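Local coordinates for Mto2 (Schizosaccharomyces pombe, PDB 6GDJ), which works with Mto1 to recruit the gamma-tubulin complex to cytoplasmic organizing centres and so promote microtubule nucleation, and dimerises through its twin-cysteine domain, at residues L6-R17 / L26-I37. Numbering follows the deposited sequence.
Sequences LSTMQTALMRLR and LKPVEQAVNHAI
Leu13 of helix 5-17 enters helix 23-42 as a knob into a hole, seated among Leu26, Val29, Glu30 and Val33, at the middle of an antiparallel helical hairpin in the three-helix Mto2 dimerisation domain. The segment axes run at 161° and approach to 10.9 Å. With CG anti to the backbone N, the Leu13 branch is directed toward helix 23-42. Its CD1 turns to Val29 CG1 at 4.1 Å, and its CD2 meets Val33 CG1 at 3.8 Å. One turn earlier, Met9 and Val33 reach tip to tip. A bend at chi3 (67°) swings the Met9 methyl round, bringing CE to 3.8 Å from Ile37 CG1 while SD rests on Ala36 CB. Leu6 CD1 meets the same Ile37 CG1, its side chain crossing that of Ile37 at about a right angle. Nearly one turn beyond Leu13, Leu16 CD2 packs against the same Val29 CG1. Helix 46-72 backs this layer, with Cys52 against Met9 and Leu62 against Leu16, and Leu58 of the second subunit packs on Val29. A salt bridge borders the Leu13 hole: Glu30, bent at chi2, presents its carboxylate to the edge of the Arg17 guanidinium, with the two planes nearly coplanar. A glutamine in place of Glu30 would probably leave the Arg17 charge without its mate and break the two-point grip that fixes the guanidinium's rotation. Both carboxylate oxygens accept through their syn lone pairs, OE2 of Glu30 from Arg17 NE at 2.7 Å and OE1 from Arg17 NH2 at 2.9 Å, the latter N-H lying within 13° of straight.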
loop_
_atom_site.group_PDB
_atom_site.type_symbol
_atom_site.label_atom_id
_atom_site.label_comp_id
_atom_site.label_asym_id
_atom_site.label_seq_id
_atom_site.Cartn_x
_atom_site.Cartn_y
_atom_site.Cartn_z
ATOM N N LEU A 6 4.549 -9.988 -9.519
ATOM C CA LEU A 6 5.767 -9.399 -8.980
ATOM C C LEU A 6 6.347 -8.306 -9.883
ATOM O O LEU A 6 6.669 -7.191 -9.433
ATOM C CB LEU A 6 6.777 -10.497 -8.763
ATOM C CG LEU A 6 8.199 -10.106 -8.438
ATOM C CD1 LEU A 6 8.156 -9.358 -7.155
ATOM C CD2 LEU A 6 9.066 -11.379 -8.304
ATOM N N SER A 7 6.449 -8.623 -11.178
ATOM C CA SER A 7 6.908 -7.646 -12.157
ATOM C C SER A 7 6.058 -6.437 -12.355
ATOM O O SER A 7 6.571 -5.340 -12.461
ATOM C CB SER A 7 7.098 -8.340 -13.494
ATOM O OG SER A 7 7.975 -9.382 -13.235
ATOM N N THR A 8 4.742 -6.606 -12.311
ATOM C CA THR A 8 3.795 -5.473 -12.413
ATOM C C THR A 8 3.970 -4.503 -11.249
ATOM O O THR A 8 3.966 -3.311 -11.426
ATOM C CB THR A 8 2.319 -5.905 -12.577
ATOM O OG1 THR A 8 1.790 -6.515 -11.432
ATOM C CG2 THR A 8 2.246 -6.847 -13.738
ATOM N N MET A 9 4.178 -5.104 -10.085
ATOM C CA MET A 9 4.369 -4.333 -8.865
ATOM C C MET A 9 5.732 -3.563 -8.883
ATOM O O MET A 9 5.761 -2.360 -8.606
ATOM C CB MET A 9 4.292 -5.261 -7.655
ATOM C CG MET A 9 4.560 -4.594 -6.339
ATOM S SD MET A 9 4.460 -5.763 -4.927
ATOM C CE MET A 9 5.869 -6.809 -5.241
ATOM N N GLN A 10 6.791 -4.281 -9.302
ATOM C CA GLN A 10 8.110 -3.651 -9.371
ATOM C C GLN A 10 8.058 -2.492 -10.356
ATOM O O GLN A 10 8.564 -1.396 -10.075
ATOM C CB GLN A 10 9.159 -4.712 -9.801
ATOM C CG GLN A 10 10.554 -4.269 -10.093
ATOM N N THR A 11 7.497 -2.694 -11.560
ATOM C CA THR A 11 7.459 -1.601 -12.548
ATOM C C THR A 11 6.680 -0.387 -12.046
ATOM O O THR A 11 7.061 0.758 -12.193
ATOM C CB THR A 11 6.881 -2.129 -13.863
ATOM O OG1 THR A 11 7.779 -3.124 -14.367
ATOM C CG2 THR A 11 6.683 -0.991 -14.900
ATOM N N ALA A 12 5.509 -0.666 -11.414
ATOM C CA ALA A 12 4.708 0.401 -10.904
ATOM C C ALA A 12 5.391 1.206 -9.796
ATOM O O ALA A 12 5.287 2.439 -9.803
ATOM C CB ALA A 12 3.368 -0.152 -10.393
ATOM N N LEU A 13 6.138 0.527 -8.925
ATOM C CA LEU A 13 6.903 1.248 -7.899
ATOM C C LEU A 13 8.009 2.092 -8.514
ATOM O O LEU A 13 8.207 3.228 -8.141
ATOM C CB LEU A 13 7.482 0.280 -6.919
ATOM C CG LEU A 13 8.407 0.881 -5.863
ATOM C CD1 LEU A 13 7.711 1.968 -5.075
ATOM C CD2 LEU A 13 8.955 -0.229 -5.021
ATOM N N MET A 14 8.689 1.518 -9.500
ATOM C CA MET A 14 9.750 2.274 -10.156
ATOM C C MET A 14 9.189 3.548 -10.798
ATOM O O MET A 14 9.815 4.615 -10.757
ATOM C CB MET A 14 10.436 1.373 -11.176
ATOM C CG MET A 14 11.304 0.325 -10.528
ATOM S SD MET A 14 12.065 -0.871 -11.637
ATOM C CE MET A 14 13.219 0.180 -12.405
ATOM N N ARG A 15 8.001 3.435 -11.449
ATOM C CA ARG A 15 7.355 4.590 -11.981
ATOM C C ARG A 15 7.012 5.622 -10.874
ATOM O O ARG A 15 7.247 6.808 -11.026
ATOM C CB ARG A 15 6.182 4.215 -12.837
ATOM C CG ARG A 15 6.577 3.471 -14.089
ATOM C CD ARG A 15 5.331 3.018 -14.862
ATOM N NE ARG A 15 4.572 4.127 -15.410
ATOM C CZ ARG A 15 3.268 4.063 -15.720
ATOM N NH1 ARG A 15 2.620 2.932 -15.635
ATOM N NH2 ARG A 15 2.662 5.122 -16.138
ATOM N N LEU A 16 6.398 5.137 -9.780
ATOM C CA LEU A 16 6.045 6.057 -8.697
ATOM C C LEU A 16 7.243 6.826 -8.172
ATOM O O LEU A 16 7.128 8.004 -7.952
ATOM C CB LEU A 16 5.438 5.232 -7.573
ATOM C CG LEU A 16 5.089 6.020 -6.306
ATOM C CD1 LEU A 16 4.159 7.181 -6.625
ATOM C CD2 LEU A 16 4.575 5.069 -5.208
ATOM N N ARG A 17 8.406 6.183 -8.073
ATOM C CA ARG A 17 9.575 6.881 -7.496
ATOM C C ARG A 17 9.948 8.083 -8.315
ATOM O O ARG A 17 10.422 9.068 -7.797
ATOM C CB ARG A 17 10.783 5.943 -7.479
ATOM C CG ARG A 17 10.747 4.833 -6.551
ATOM C CD ARG A 17 11.980 3.998 -6.732
ATOM N NE ARG A 17 11.974 2.863 -5.888
ATOM C CZ ARG A 17 12.509 1.685 -6.185
ATOM N NH1 ARG A 17 13.109 1.475 -7.380
ATOM N NH2 ARG A 17 12.385 0.668 -5.347
ATOM N N LEU A 26 6.199 7.332 0.422
ATOM C CA LEU A 26 7.066 6.394 -0.250
ATOM C C LEU A 26 7.711 5.336 0.651
ATOM O O LEU A 26 7.861 4.205 0.245
ATOM C CB LEU A 26 8.141 7.136 -1.049
ATOM C CG LEU A 26 9.037 6.343 -1.965
ATOM C CD1 LEU A 26 8.259 5.602 -3.047
ATOM C CD2 LEU A 26 10.098 7.260 -2.562
ATOM N N LYS A 27 8.150 5.729 1.848
ATOM C CA LYS A 27 8.768 4.765 2.718
ATOM C C LYS A 27 7.878 3.533 3.001
ATOM O O LYS A 27 8.275 2.418 2.776
ATOM C CB LYS A 27 9.309 5.455 3.989
ATOM C CG LYS A 27 10.066 4.556 4.991
ATOM C CD LYS A 27 10.450 5.281 6.326
ATOM N N PRO A 28 6.603 3.766 3.441
ATOM C CA PRO A 28 5.770 2.591 3.717
ATOM C C PRO A 28 5.423 1.813 2.442
ATOM O O PRO A 28 5.297 0.608 2.500
ATOM C CB PRO A 28 4.538 3.219 4.410
ATOM C CG PRO A 28 4.678 4.637 4.367
ATOM C CD PRO A 28 6.053 5.002 4.009
ATOM N N VAL A 29 5.230 2.518 1.311
ATOM C CA VAL A 29 4.969 1.786 0.054
ATOM C C VAL A 29 6.147 0.923 -0.281
ATOM O O VAL A 29 5.981 -0.219 -0.590
ATOM C CB VAL A 29 4.662 2.760 -1.105
ATOM C CG1 VAL A 29 4.620 1.964 -2.401
ATOM C CG2 VAL A 29 3.347 3.503 -0.882
ATOM N N GLU A 30 7.350 1.500 -0.208
ATOM C CA GLU A 30 8.530 0.668 -0.496
ATOM C C GLU A 30 8.686 -0.532 0.441
ATOM O O GLU A 30 9.033 -1.641 0.044
ATOM C CB GLU A 30 9.784 1.532 -0.382
ATOM C CG GLU A 30 9.888 2.634 -1.432
ATOM C CD GLU A 30 10.838 2.355 -2.559
ATOM O OE1 GLU A 30 11.292 1.190 -2.669
ATOM O OE2 GLU A 30 10.964 3.309 -3.396
ATOM N N GLN A 31 8.400 -0.290 1.704
ATOM C CA GLN A 31 8.532 -1.363 2.686
ATOM C C GLN A 31 7.471 -2.467 2.412
ATOM O O GLN A 31 7.786 -3.642 2.460
ATOM C CB GLN A 31 8.424 -0.808 4.101
ATOM C CG GLN A 31 9.537 0.121 4.479
ATOM C CD GLN A 31 10.761 -0.577 4.855
ATOM O OE1 GLN A 31 10.861 -1.796 4.664
ATOM N NE2 GLN A 31 11.725 0.171 5.441
ATOM N N ALA A 32 6.249 -2.020 2.083
ATOM C CA ALA A 32 5.188 -3.014 1.774
ATOM C C ALA A 32 5.524 -3.860 0.535
ATOM O O ALA A 32 5.384 -5.053 0.539
ATOM C CB ALA A 32 3.856 -2.355 1.607
ATOM N N VAL A 33 6.013 -3.183 -0.484
ATOM C CA VAL A 33 6.419 -3.868 -1.702
ATOM C C VAL A 33 7.530 -4.852 -1.405
ATOM O O VAL A 33 7.526 -5.972 -1.860
ATOM C CB VAL A 33 6.805 -2.886 -2.800
ATOM C CG1 VAL A 33 7.495 -3.610 -3.985
ATOM C CG2 VAL A 33 5.591 -2.184 -3.316
ATOM N N ASN A 34 8.478 -4.404 -0.591
ATOM C CA ASN A 34 9.533 -5.253 -0.195
ATOM C C ASN A 34 9.120 -6.524 0.579
ATOM O O ASN A 34 9.593 -7.631 0.334
ATOM C CB ASN A 34 10.549 -4.427 0.535
ATOM C CG ASN A 34 11.780 -5.131 0.656
ATOM O OD1 ASN A 34 12.538 -5.334 -0.363
ATOM N ND2 ASN A 34 11.953 -5.670 1.840
ATOM N N HIS A 35 8.160 -6.375 1.517
ATOM C CA HIS A 35 7.627 -7.538 2.176
ATOM C C HIS A 35 6.850 -8.441 1.214
ATOM O O HIS A 35 6.902 -9.659 1.350
ATOM C CB HIS A 35 6.756 -7.138 3.383
ATOM C CG HIS A 35 7.513 -6.448 4.454
ATOM N ND1 HIS A 35 8.715 -6.934 4.928
ATOM C CD2 HIS A 35 7.294 -5.272 5.085
ATOM C CE1 HIS A 35 9.166 -6.119 5.869
ATOM N NE2 HIS A 35 8.323 -5.098 5.987
ATOM N N ALA A 36 6.169 -7.851 0.219
ATOM C CA ALA A 36 5.510 -8.666 -0.784
ATOM C C ALA A 36 6.484 -9.491 -1.572
ATOM O O ALA A 36 6.238 -10.665 -1.863
ATOM C CB ALA A 36 4.643 -7.799 -1.687
ATOM N N ILE A 37 7.597 -8.900 -1.924
ATOM C CA ILE A 37 8.651 -9.670 -2.625
ATOM C C ILE A 37 9.109 -10.866 -1.760
ATOM O O ILE A 37 9.253 -11.978 -2.244
ATOM C CB ILE A 37 9.853 -8.792 -3.022
ATOM C CG1 ILE A 37 9.402 -7.722 -4.018
ATOM C CG2 ILE A 37 11.002 -9.628 -3.532
ATOM C CD1 ILE A 37 10.398 -6.602 -4.234
#